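Local coordinates for protein hydrogenase (NiFe) small subunit HydA (Allochromatium vinosum, PDB 3MYR) that probably catalyses hydrogen oxidation together with its large subunit partner, carrying the iron-sulfur clusters through which the electrons pass, at residues 77-82 and 92-97; 16-21 and 42-47; 59-62 and 67-70; 83-88 and 125-130; 55-60 and 98-103. All coordinates share one frame; numbering follows the deposited sequence.

How the interactions relate
From the N terminus, interaction 2 closes the first loop, joining helix 16-23, which carries a cluster ligand, to the loop after strand 38-41. Interactions 5 and 3 then both start from helix 50-63: interaction 3 closes at once on the start of strand 69-77, while interaction 5 waits for helix 93-101. Within that longer loop lies the whole of interaction 1, which links the end of strand 69-77 to the start of helix 93-101. Interaction 4 opens inside it at 83-88 but closes only at 125-130, crossing both 1 and 5. Interactions 3 and 5 touch around Tyr68, Met61 and Thr100; interactions 1 and 4 meet around Pro77 and Thr127.

Interaction 1 (77-82 and 92-97); sequences PGPDAN and SNYSIL
Pro79 lies across one face of the Tyr94 ring. Its CB sits 3.8 Å from the ring centroid and 16° off the normal, a CH-pi contact, and the rest of the pyrrolidine continues over the same ring: CB is 3.7 Å from CE2 of Tyr94, while CD of Pro79 is 3.8 Å from CE1, across the ring on the same face. Tyr94 reaches this place because its CG is anti to the backbone N (chi1 174°), which swings the ring out from the helix towards the loop. With an alanine at Tyr94, Pro79 would probably lose the aromatic face it rests on, and a gap would open between loop and helix. Here, in the flavodoxin-like domain, the loop leaving strand 69-77 packs on the first turn of helix 93-101: a type I beta turn runs from Gly78 to Ala81, and the helix starts just after Ser92, its N-cap, whose OG takes the N-H of Ser95 at 3.1 Å. A water bridges the two segments, donating to Pro77 O at 2.8 Å and accepting from Tyr94 N at 2.9 Å, and so occupies an N-H of the first helical turn. Asn93 lies beside the Pro77 ring, its OD1 4.1 Å from CD of that proline; this oxygen is hydrogen-bonded to Ser86 OG. Leu135 of helix 132-135 packs on both Pro79 and Tyr94.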
# COMPACT_ATOMS: atom_id res chain seq x y z
N PRO A 77 -6.61 19.40 -3.41
CA PRO A 77 -6.12 20.76 -3.16
C PRO A 77 -7.09 21.70 -3.80
O PRO A 77 -7.41 21.57 -5.01
CB PRO A 77 -4.76 20.81 -3.87
CG PRO A 77 -4.34 19.31 -4.00
CD PRO A 77 -5.66 18.58 -4.20
N GLY A 78 -7.56 22.66 -3.01
CA GLY A 78 -8.62 23.55 -3.46
C GLY A 78 -8.19 24.51 -4.56
O GLY A 78 -6.99 24.65 -4.86
N PRO A 79 -9.17 25.23 -5.13
CA PRO A 79 -8.83 26.05 -6.33
C PRO A 79 -7.91 27.24 -5.96
O PRO A 79 -7.28 27.78 -6.82
CB PRO A 79 -10.21 26.55 -6.83
CG PRO A 79 -11.09 26.53 -5.56
CD PRO A 79 -10.60 25.31 -4.78
N ASP A 80 -7.80 27.61 -4.68
CA ASP A 80 -6.74 28.61 -4.27
C ASP A 80 -5.31 28.03 -4.05
O ASP A 80 -4.33 28.80 -3.92
CB ASP A 80 -7.21 29.37 -3.00
CG ASP A 80 -8.67 29.86 -3.14
OD1 ASP A 80 -9.53 29.50 -2.28
OD2 ASP A 80 -8.96 30.49 -4.21
N ALA A 81 -5.20 26.70 -3.99
CA ALA A 81 -3.88 26.06 -3.78
C ALA A 81 -3.19 25.81 -5.15
O ALA A 81 -3.83 25.87 -6.22
CB ALA A 81 -4.04 24.76 -3.01
N ASN A 82 -1.88 25.63 -5.14
CA ASN A 82 -1.15 25.41 -6.39
C ASN A 82 -1.76 24.18 -7.11
O ASN A 82 -1.82 23.11 -6.55
CB ASN A 82 0.31 25.16 -6.08
CG ASN A 82 1.20 25.38 -7.28
OD1 ASN A 82 2.11 26.19 -7.18
ND2 ASN A 82 0.88 24.78 -8.43
N SER A 92 -5.22 19.41 -12.82
CA SER A 92 -5.28 19.41 -11.38
C SER A 92 -6.42 18.55 -10.93
O SER A 92 -7.41 18.37 -11.63
CB SER A 92 -5.46 20.86 -10.88
OG SER A 92 -6.76 21.28 -11.26
N ASN A 93 -6.31 18.01 -9.72
CA ASN A 93 -7.39 17.22 -9.16
C ASN A 93 -8.66 18.07 -9.13
O ASN A 93 -9.78 17.55 -9.34
CB ASN A 93 -7.08 16.81 -7.72
CG ASN A 93 -6.10 15.61 -7.61
OD1 ASN A 93 -5.73 15.23 -6.49
ND2 ASN A 93 -5.56 15.13 -8.73
N TYR A 94 -8.52 19.35 -8.78
CA TYR A 94 -9.71 20.19 -8.63
C TYR A 94 -10.48 20.29 -9.94
O TYR A 94 -11.74 20.11 -10.00
CB TYR A 94 -9.31 21.59 -8.17
CG TYR A 94 -10.50 22.52 -8.14
CD1 TYR A 94 -11.48 22.34 -7.15
CD2 TYR A 94 -10.76 23.44 -9.19
CE1 TYR A 94 -12.63 23.13 -7.10
CE2 TYR A 94 -11.93 24.27 -9.14
CZ TYR A 94 -12.84 24.10 -8.07
OH TYR A 94 -14.04 24.81 -7.95
N SER A 95 -9.73 20.49 -11.01
CA SER A 95 -10.33 20.55 -12.37
C SER A 95 -11.07 19.21 -12.74
O SER A 95 -12.20 19.21 -13.27
CB SER A 95 -9.19 20.79 -13.35
OG SER A 95 -9.72 20.88 -14.59
N ILE A 96 -10.46 18.08 -12.39
CA ILE A 96 -11.02 16.77 -12.71
C ILE A 96 -12.28 16.50 -11.86
O ILE A 96 -13.30 16.04 -12.34
CB ILE A 96 -9.97 15.65 -12.49
CG1 ILE A 96 -8.75 15.82 -13.47
CG2 ILE A 96 -10.65 14.25 -12.64
CD1 ILE A 96 -7.42 15.20 -12.78
N LEU A 97 -12.20 16.84 -10.57
CA LEU A 97 -13.34 16.72 -9.69
C LEU A 97 -14.55 17.48 -10.26
O LEU A 97 -15.65 16.87 -10.44
CB LEU A 97 -13.00 17.25 -8.29
CG LEU A 97 -14.21 17.36 -7.33
CD1 LEU A 97 -14.56 15.91 -6.89
CD2 LEU A 97 -13.80 18.13 -6.05
O HOH W 1 -6.27 20.25 -7.16

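Interaction 2 (16-21 and 42-47); sequences GCTESL and HHTLQA. With SF4 (iron/sulfur cluster), chain I.
Thr18 and His42 are turned to face each other by their first torsions. In Thr18 the hydroxyl lies beside the backbone N and CG2 is anti to it (chi1 -76°); in His42 the ring is swung anti to its own N (chi1 -169°). The two side chains come from opposite directions, and Thr18 OG1 meets His42 NE2 at 2.9 Å in a hydrogen bond at the ring edge, close to its plane. Thr18 CG2 rests beside the same ring, 3.6 Å from NE2 of His42, and reaches Thr44 OG1 at 4.0 Å. The other ring nitrogen is held too: Thr44 N donates to His42 ND1 at 3.0 Å, only 7° out of the ring plane, so polar bonds at two edge positions limit its rotation. The backbone N of His42 gives a hydrogen bond to Gln46 OE1 at 3.0 Å, and the backbone O of His42 accepts from Leu45 N and Gln46 N. Beside Thr18, Cys17 SG binds the iron FE2 of the [4Fe-4S] cluster at 2.3 Å; Cys14 and Cys17 form a Cys-x-x-Cys ligand pair at the start of helix 16-23. Trp8 of strand 5-10 stacks on the His42 ring and also touches Thr18, while Arg12 of the large subunit binds Gln46 O. Thr18 thus ties helix 16-23 to the loop between strand 38-41 and helix 50-63, beside strand 5-10.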
# COMPACT_ATOMS: atom_id res chain seq x y z
N GLY A 16 -5.74 3.17 0.96
CA GLY A 16 -6.49 2.43 1.99
C GLY A 16 -7.96 2.22 1.71
O GLY A 16 -8.51 1.12 2.03
N CYS A 17 -8.62 3.21 1.10
CA CYS A 17 -10.05 3.07 0.90
C CYS A 17 -10.34 2.07 -0.19
O CYS A 17 -11.31 1.31 -0.11
CB CYS A 17 -10.73 4.46 0.65
SG CYS A 17 -10.57 5.57 2.10
N THR A 18 -9.53 2.06 -1.26
CA THR A 18 -9.70 1.03 -2.27
C THR A 18 -9.37 -0.37 -1.72
O THR A 18 -10.08 -1.34 -1.99
CB THR A 18 -8.78 1.35 -3.54
OG1 THR A 18 -9.44 2.41 -4.25
CG2 THR A 18 -8.62 0.09 -4.44
N GLU A 19 -8.31 -0.47 -0.90
CA GLU A 19 -7.95 -1.77 -0.35
C GLU A 19 -9.13 -2.23 0.48
O GLU A 19 -9.47 -3.38 0.45
CB GLU A 19 -6.68 -1.75 0.53
CG GLU A 19 -5.45 -1.53 -0.33
CD GLU A 19 -4.92 -2.81 -0.99
OE1 GLU A 19 -3.93 -2.68 -1.73
OE2 GLU A 19 -5.39 -3.96 -0.75
N SER A 20 -9.70 -1.31 1.26
CA SER A 20 -10.81 -1.68 2.14
C SER A 20 -11.95 -2.29 1.28
O SER A 20 -12.50 -3.36 1.56
CB SER A 20 -11.34 -0.45 2.89
OG SER A 20 -12.37 -0.87 3.75
N LEU A 21 -12.32 -1.58 0.22
CA LEU A 21 -13.35 -2.07 -0.72
C LEU A 21 -13.06 -3.51 -1.18
O LEU A 21 -13.97 -4.32 -1.29
CB LEU A 21 -13.38 -1.16 -1.97
CG LEU A 21 -14.26 -1.62 -3.16
CD1 LEU A 21 -15.76 -1.69 -2.83
CD2 LEU A 21 -13.99 -0.73 -4.42
N HIS A 42 -10.82 3.31 -12.69
CA HIS A 42 -10.28 3.06 -11.36
C HIS A 42 -8.81 2.77 -11.56
O HIS A 42 -8.47 1.76 -12.16
CB HIS A 42 -10.89 1.88 -10.65
CG HIS A 42 -10.49 1.83 -9.20
ND1 HIS A 42 -9.18 2.02 -8.79
CD2 HIS A 42 -11.25 1.82 -8.07
CE1 HIS A 42 -9.15 2.08 -7.46
NE2 HIS A 42 -10.39 1.98 -7.00
N HIS A 43 -7.97 3.72 -11.17
CA HIS A 43 -6.50 3.71 -11.38
C HIS A 43 -5.84 2.46 -10.91
O HIS A 43 -4.85 2.04 -11.51
CB HIS A 43 -5.77 4.84 -10.62
CG HIS A 43 -5.81 6.17 -11.29
ND1 HIS A 43 -5.06 7.25 -10.85
CD2 HIS A 43 -6.54 6.62 -12.35
CE1 HIS A 43 -5.32 8.31 -11.61
NE2 HIS A 43 -6.22 7.96 -12.52
N THR A 44 -6.30 1.93 -9.79
CA THR A 44 -5.62 0.79 -9.19
C THR A 44 -5.72 -0.46 -10.06
O THR A 44 -4.83 -1.32 -10.02
CB THR A 44 -6.12 0.49 -7.75
OG1 THR A 44 -6.02 1.69 -6.99
CG2 THR A 44 -5.25 -0.59 -7.08
N LEU A 45 -6.82 -0.55 -10.81
CA LEU A 45 -7.20 -1.80 -11.50
C LEU A 45 -7.22 -1.78 -13.04
O LEU A 45 -7.25 -2.83 -13.65
CB LEU A 45 -8.56 -2.30 -11.02
CG LEU A 45 -8.58 -2.68 -9.51
CD1 LEU A 45 -10.02 -2.99 -9.15
CD2 LEU A 45 -7.72 -3.91 -9.22
N GLN A 46 -7.28 -0.58 -13.59
CA GLN A 46 -7.46 -0.32 -15.05
C GLN A 46 -6.43 -1.08 -15.90
O GLN A 46 -5.24 -1.00 -15.59
CB GLN A 46 -7.30 1.18 -15.30
CG GLN A 46 -8.05 1.65 -16.56
CD GLN A 46 -9.53 1.77 -16.30
OE1 GLN A 46 -9.95 1.88 -15.16
NE2 GLN A 46 -10.34 1.77 -17.37
N ALA A 47 -6.88 -1.86 -16.90
CA ALA A 47 -5.90 -2.49 -17.83
C ALA A 47 -5.03 -1.43 -18.52
O ALA A 47 -3.80 -1.53 -18.54
CB ALA A 47 -6.57 -3.32 -18.85
FE1 SF4 I . -7.41 7.11 5.57
FE2 SF4 I . -8.79 6.53 3.21
FE3 SF4 I . -7.68 9.09 3.65
FE4 SF4 I . -6.16 6.55 3.24
S1 SF4 I . -7.52 7.82 1.68
S2 SF4 I . -5.77 8.32 4.56
S3 SF4 I . -7.43 5.16 4.53
S4 SF4 I . -9.31 8.11 4.87

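Interaction 3 (59-62 and 67-70); sequences QAMD and QYLV
Apolar contact between Met61 and Tyr68 carries this interface. The helix backbone itself comes up to the ring, with Met61 CA 3.7 Å from CE2 of Tyr68, and the Met61 side chain then runs along towards the phenol end, its CG 3.9 Å from CZ of Tyr68. The two side chains cross at a slant. Tyr68 takes the crowded position, its CG between the backbone N and the carbonyl carbon (chi1 61°), which turns the ring back to the helix. At the edge of the ring, in its plane, lies CG2 of Val70, two residues further along the same chain. Met61 bends at its last torsion (chi3 54°), and its CE continues past the tyrosine to Glu99 and Thr100 of helix 93-101.

No hydrogen bond joins the two segments; their polar atoms are paired elsewhere. The Tyr68 hydroxyl packs beside CG of Met61 at 3.7 Å, but its hydrogen bond goes to the backbone O of Thr100, so the phenol ties the chain leading into strand 69-77 to helix 93-101 and its buried oxygen is satisfied. Ala60 O stands 4.2 Å from CD2 of Tyr68, a loose contact, and accepts from Asn64 ND2. Backbone bonds set Leu69 against strand 5-10 and Val70 against strand 106-110.

Strands 38-41 and 69-77 flank strand 5-10, all parallel, and helix 50-63 connects the two outer ones. The contact therefore sits at the helix-to-strand turn of a beta-alpha-beta crossover, as in a flavodoxin-like fold.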
# COMPACT_ATOMS: atom_id res chain seq x y z
N GLN A 59 -15.57 8.72 -21.84
CA GLN A 59 -16.65 8.04 -22.55
C GLN A 59 -17.75 7.58 -21.55
O GLN A 59 -18.95 7.71 -21.81
CB GLN A 59 -16.08 6.86 -23.31
CG GLN A 59 -17.13 6.12 -24.19
CD GLN A 59 -16.63 4.77 -24.73
OE1 GLN A 59 -15.44 4.47 -24.69
NE2 GLN A 59 -17.56 3.94 -25.22
N ALA A 60 -17.36 7.13 -20.38
CA ALA A 60 -18.35 6.91 -19.32
C ALA A 60 -19.15 8.16 -19.02
O ALA A 60 -20.35 8.06 -18.87
CB ALA A 60 -17.69 6.34 -18.02
N MET A 61 -18.51 9.31 -18.87
CA MET A 61 -19.24 10.51 -18.55
C MET A 61 -20.20 10.89 -19.72
O MET A 61 -21.33 11.30 -19.47
CB MET A 61 -18.30 11.68 -18.27
CG MET A 61 -17.48 11.52 -16.93
SD MET A 61 -16.05 12.61 -17.04
CE MET A 61 -16.81 14.20 -17.41
N ASP A 62 -19.75 10.70 -20.96
CA ASP A 62 -20.55 11.01 -22.16
C ASP A 62 -21.81 10.11 -22.28
O ASP A 62 -22.90 10.59 -22.46
CB ASP A 62 -19.65 10.84 -23.41
CG ASP A 62 -20.35 11.31 -24.73
OD1 ASP A 62 -20.79 12.47 -24.76
OD2 ASP A 62 -20.43 10.53 -25.74
N GLN A 67 -26.45 10.01 -14.93
CA GLN A 67 -26.83 8.71 -14.35
C GLN A 67 -25.67 8.09 -13.63
O GLN A 67 -25.86 7.20 -12.86
CB GLN A 67 -27.32 7.67 -15.41
CG GLN A 67 -28.54 8.11 -16.30
CD GLN A 67 -29.79 8.43 -15.46
OE1 GLN A 67 -30.22 7.65 -14.58
NE2 GLN A 67 -30.36 9.62 -15.69
N TYR A 68 -24.44 8.50 -13.90
CA TYR A 68 -23.33 7.74 -13.29
C TYR A 68 -23.07 8.14 -11.81
O TYR A 68 -23.34 9.25 -11.39
CB TYR A 68 -22.08 7.79 -14.17
CG TYR A 68 -21.58 9.22 -14.39
CD1 TYR A 68 -20.70 9.81 -13.48
CD2 TYR A 68 -22.01 9.98 -15.48
CE1 TYR A 68 -20.24 11.15 -13.70
CE2 TYR A 68 -21.56 11.29 -15.72
CZ TYR A 68 -20.69 11.86 -14.82
OH TYR A 68 -20.28 13.15 -15.05
N LEU A 69 -22.49 7.23 -11.05
CA LEU A 69 -22.08 7.51 -9.71
C LEU A 69 -20.57 7.84 -9.69
O LEU A 69 -19.78 7.17 -10.36
CB LEU A 69 -22.27 6.20 -8.96
CG LEU A 69 -22.58 6.10 -7.49
CD1 LEU A 69 -21.72 5.01 -6.90
CD2 LEU A 69 -22.61 7.38 -6.61
N VAL A 70 -20.17 8.87 -8.94
CA VAL A 70 -18.76 9.14 -8.80
C VAL A 70 -18.41 8.74 -7.34
O VAL A 70 -19.14 9.08 -6.40
CB VAL A 70 -18.44 10.65 -9.05
CG1 VAL A 70 -16.97 10.98 -8.80
CG2 VAL A 70 -18.79 10.98 -10.49

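Interaction 4 (83-88 and 125-130); sequences PGFSTV and NPTGAM
The shortest hydrogen bond within the two segments, Ala129 N to Asn125 OD1 at 2.9 Å, braces the turn that presses Thr127 against Phe85. The donor lies in the carbonyl plane of the Asn125 amide, on a lone pair. The amide's other end adds a weak bond, ND2 of Asn125 to Ala129 O at 3.4 Å, so the one side chain spans the type I beta turn from Asn125 to Gly128. Gly128, which ends the turn, has a positive phi of 53°, a conformation that favours glycine.

Against this turn the Phe85 ring lies with one face towards Thr127. Thr127 CA makes a CH-pi contact, 4.0 Å from the ring centroid and 28° off the normal, while CG2 of Thr127 stands nearer the rim, 4.0 Å from CG of Phe85. The peptide oxygens close in as well: Thr127 O is 3.4 Å from CD1 of Phe85, and Pro126 O comes obliquely to CZ at 3.7 Å. Phe85 has CG beside its own backbone N (chi1 -71°), which brings the ring to the turn. Thr127 OG1 is placed between its backbone N and carbonyl carbon, leaving CG2 for the ring, and is hydrogen-bonded to Gln12 NE2.

The large subunit lies close by: its Trp375 NE1 binds Gly84 O, its Thr36 OG1 binds Thr87 O, and its Arg39 packs on Pro126. With the Thr127 side chain about 10 Å from that of the cluster ligand Cys113, this is a pair of loops at the subunit interface near the first [4Fe-4S] cluster, held together by an aromatic ring laid on a type I beta turn.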
# COMPACT_ATOMS: atom_id res chain seq x y z
N PRO A 83 -2.23 24.37 -8.35
CA PRO A 83 -2.81 23.30 -9.19
C PRO A 83 -1.79 22.16 -9.38
O PRO A 83 -2.21 21.00 -9.55
CB PRO A 83 -3.12 23.99 -10.53
CG PRO A 83 -2.84 25.49 -10.33
CD PRO A 83 -2.36 25.74 -8.94
N GLY A 84 -0.49 22.46 -9.22
CA GLY A 84 0.58 21.44 -9.30
C GLY A 84 0.79 20.49 -8.12
O GLY A 84 1.47 19.45 -8.25
N PHE A 85 0.19 20.78 -6.95
CA PHE A 85 0.26 19.82 -5.83
C PHE A 85 -0.28 18.40 -6.18
O PHE A 85 0.25 17.41 -5.71
CB PHE A 85 -0.53 20.32 -4.61
CG PHE A 85 0.11 21.50 -3.88
CD1 PHE A 85 -0.69 22.54 -3.39
CD2 PHE A 85 1.50 21.61 -3.72
CE1 PHE A 85 -0.11 23.66 -2.71
CE2 PHE A 85 2.08 22.70 -3.06
CZ PHE A 85 1.29 23.72 -2.54
N SER A 86 -1.32 18.28 -7.01
CA SER A 86 -1.82 16.92 -7.30
C SER A 86 -2.48 17.01 -8.67
O SER A 86 -3.44 17.76 -8.84
CB SER A 86 -2.88 16.51 -6.28
OG SER A 86 -3.27 15.12 -6.41
N THR A 87 -1.94 16.29 -9.66
CA THR A 87 -2.50 16.36 -11.03
C THR A 87 -2.55 14.93 -11.55
O THR A 87 -1.88 13.99 -10.99
CB THR A 87 -1.50 17.19 -11.94
OG1 THR A 87 -0.28 16.48 -11.98
CG2 THR A 87 -1.23 18.59 -11.33
N VAL A 88 -3.37 14.73 -12.58
CA VAL A 88 -3.42 13.47 -13.33
C VAL A 88 -3.45 13.85 -14.80
O VAL A 88 -4.19 14.76 -15.16
CB VAL A 88 -4.72 12.63 -13.03
CG1 VAL A 88 -4.73 11.37 -13.89
CG2 VAL A 88 -4.78 12.24 -11.53
N ASN A 125 -1.67 21.76 7.02
CA ASN A 125 -2.26 21.67 5.69
C ASN A 125 -1.37 22.26 4.55
O ASN A 125 -1.72 23.24 3.92
CB ASN A 125 -3.64 22.33 5.69
CG ASN A 125 -4.45 21.97 4.42
OD1 ASN A 125 -3.97 21.25 3.53
ND2 ASN A 125 -5.59 22.48 4.33
N PRO A 126 -0.21 21.67 4.29
CA PRO A 126 0.72 22.31 3.34
C PRO A 126 0.24 22.44 1.87
O PRO A 126 0.81 23.25 1.12
CB PRO A 126 1.96 21.37 3.37
CG PRO A 126 1.71 20.32 4.35
CD PRO A 126 0.40 20.57 5.06
N THR A 127 -0.79 21.69 1.50
CA THR A 127 -1.27 21.63 0.11
C THR A 127 -2.67 22.26 -0.06
O THR A 127 -3.20 22.27 -1.16
CB THR A 127 -1.29 20.21 -0.47
OG1 THR A 127 -2.23 19.42 0.26
CG2 THR A 127 0.14 19.53 -0.44
N GLY A 128 -3.16 22.96 0.98
CA GLY A 128 -4.51 23.55 0.91
C GLY A 128 -5.58 22.52 0.52
O GLY A 128 -6.55 22.85 -0.21
N ALA A 129 -5.49 21.33 1.12
CA ALA A 129 -6.45 20.22 0.89
C ALA A 129 -7.86 20.58 1.32
O ALA A 129 -8.02 21.14 2.40
CB ALA A 129 -6.01 18.97 1.66
N MET A 130 -8.88 20.16 0.56
CA MET A 130 -10.28 20.39 0.98
C MET A 130 -11.07 19.10 0.76
O MET A 130 -10.61 18.23 0.04
CB MET A 130 -10.86 21.51 0.08
CG MET A 130 -10.10 22.87 0.43
SD MET A 130 -10.83 24.32 -0.27
CE MET A 130 -12.53 24.23 0.28

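Interaction 5 (55-60 and 98-103); sequences AARLQA and METVEH
The guanidinium of Arg57 and the carboxylate of Glu99 lie nearly in one plane, only 12° apart, with the carboxylate at the edge of the guanidinium. A single oxygen does the work: Glu99 OE2 takes Arg57 NH2 at 2.9 Å in a nearly straight bond (167°), using the anti lone pair that points away from the other oxygen. The same OE2 also draws a weak bond from Arg57 NH1 at 3.4 Å, so the salt bridge is forked at the acceptor. Obliquely to the guanidinium stands Thr100 OG1, 3.1 Å from NH2 of Arg57; this hydroxyl is bonded to Ile96 O of its own helix. Ile96 CG2 packs on the guanidinium carbon, CZ of Arg57, at 4.1 Å. Leu58 crosses Glu99 at about a right angle, its CD2 3.9 Å from OE2 of Glu99, and adds an apolar neighbour to the charged pair.

Arg57 runs straight through its first two torsions and then bends at the third (chi3 68°), which turns the flat group toward Glu99. Its NH1 has a second acidic partner, Glu54, so the cation is paired with two carboxylates, which probably favours its positive charge. A leucine in its place would probably leave Glu99 and Glu54 without their shared cation and the helix pair without its charged bridge.

Helix 50-63 and helix 93-101 lie side by side here over strand 5-10: Arg57 touches Ile7 of that strand and Tyr41 of strand 38-41, while Thr100 touches Leu9 of strand 5-10.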
# COMPACT_ATOMS: atom_id res chain seq x y z
N ALA A 55 -9.57 8.25 -21.73
CA ALA A 55 -10.67 8.15 -22.70
C ALA A 55 -11.80 7.29 -22.09
O ALA A 55 -12.95 7.56 -22.34
CB ALA A 55 -10.17 7.57 -24.07
N ALA A 56 -11.49 6.31 -21.24
CA ALA A 56 -12.56 5.50 -20.70
C ALA A 56 -13.38 6.32 -19.70
O ALA A 56 -14.63 6.18 -19.64
CB ALA A 56 -11.99 4.20 -20.02
N ARG A 57 -12.72 7.17 -18.89
CA ARG A 57 -13.49 7.99 -17.97
C ARG A 57 -14.41 8.96 -18.77
O ARG A 57 -15.60 9.10 -18.47
CB ARG A 57 -12.60 8.75 -16.97
CG ARG A 57 -13.31 9.86 -16.24
CD ARG A 57 -12.39 10.60 -15.25
NE ARG A 57 -11.35 11.39 -15.88
CZ ARG A 57 -11.51 12.63 -16.33
NH1 ARG A 57 -10.50 13.22 -16.95
NH2 ARG A 57 -12.68 13.27 -16.20
N LEU A 58 -13.85 9.61 -19.80
CA LEU A 58 -14.62 10.58 -20.58
C LEU A 58 -15.79 9.92 -21.33
O LEU A 58 -16.87 10.49 -21.44
CB LEU A 58 -13.71 11.39 -21.55
CG LEU A 58 -12.59 12.18 -20.83
CD1 LEU A 58 -11.63 12.76 -21.91
CD2 LEU A 58 -13.17 13.31 -20.00
N GLN A 59 -15.57 8.72 -21.84
CA GLN A 59 -16.65 8.04 -22.55
C GLN A 59 -17.75 7.58 -21.55
O GLN A 59 -18.95 7.71 -21.81
CB GLN A 59 -16.08 6.86 -23.31
CG GLN A 59 -17.13 6.12 -24.19
CD GLN A 59 -16.63 4.77 -24.73
OE1 GLN A 59 -15.44 4.47 -24.69
NE2 GLN A 59 -17.56 3.94 -25.22
N ALA A 60 -17.36 7.13 -20.38
CA ALA A 60 -18.35 6.91 -19.32
C ALA A 60 -19.15 8.16 -19.02
O ALA A 60 -20.35 8.06 -18.87
CB ALA A 60 -17.69 6.34 -18.02
N MET A 98 -14.36 18.77 -10.57
CA MET A 98 -15.49 19.59 -10.92
C MET A 98 -16.04 19.12 -12.25
O MET A 98 -17.25 19.04 -12.41
CB MET A 98 -15.15 21.12 -10.97
CG MET A 98 -14.71 21.69 -9.55
SD MET A 98 -15.73 21.10 -8.18
CE MET A 98 -17.20 22.11 -8.53
N GLU A 99 -15.16 18.74 -13.18
CA GLU A 99 -15.66 18.32 -14.50
C GLU A 99 -16.36 16.91 -14.41
O GLU A 99 -17.37 16.70 -15.05
CB GLU A 99 -14.50 18.35 -15.50
CG GLU A 99 -14.54 17.25 -16.56
CD GLU A 99 -13.19 17.05 -17.32
OE1 GLU A 99 -12.81 17.99 -18.06
OE2 GLU A 99 -12.53 15.98 -17.18
N THR A 100 -15.90 16.00 -13.56
CA THR A 100 -16.48 14.68 -13.51
C THR A 100 -17.80 14.67 -12.70
O THR A 100 -18.75 13.97 -13.08
CB THR A 100 -15.49 13.73 -12.85
OG1 THR A 100 -14.25 13.84 -13.55
CG2 THR A 100 -15.95 12.31 -12.94
N VAL A 101 -17.90 15.47 -11.65
CA VAL A 101 -19.14 15.46 -10.86
C VAL A 101 -20.25 16.26 -11.58
O VAL A 101 -21.40 16.10 -11.25
CB VAL A 101 -19.01 15.96 -9.39
CG1 VAL A 101 -17.89 15.20 -8.66
CG2 VAL A 101 -18.75 17.47 -9.35
N GLU A 102 -19.92 17.12 -12.54
CA GLU A 102 -20.94 18.02 -13.11
C GLU A 102 -22.22 17.28 -13.56
O GLU A 102 -23.31 17.68 -13.22
CB GLU A 102 -20.42 18.85 -14.28
CG GLU A 102 -21.48 19.93 -14.65
CD GLU A 102 -21.03 20.85 -15.75
OE1 GLU A 102 -21.70 21.89 -15.92
OE2 GLU A 102 -20.03 20.53 -16.45
N HIS A 103 -22.08 16.13 -14.18
CA HIS A 103 -23.27 15.38 -14.63
C HIS A 103 -23.48 14.05 -13.93
O HIS A 103 -24.18 13.20 -14.47
CB HIS A 103 -23.14 15.17 -16.15
CG HIS A 103 -23.15 16.47 -16.92
ND1 HIS A 103 -24.23 17.35 -16.87
CD2 HIS A 103 -22.18 17.09 -17.64
CE1 HIS A 103 -23.94 18.43 -17.58
NE2 HIS A 103 -22.71 18.29 -18.07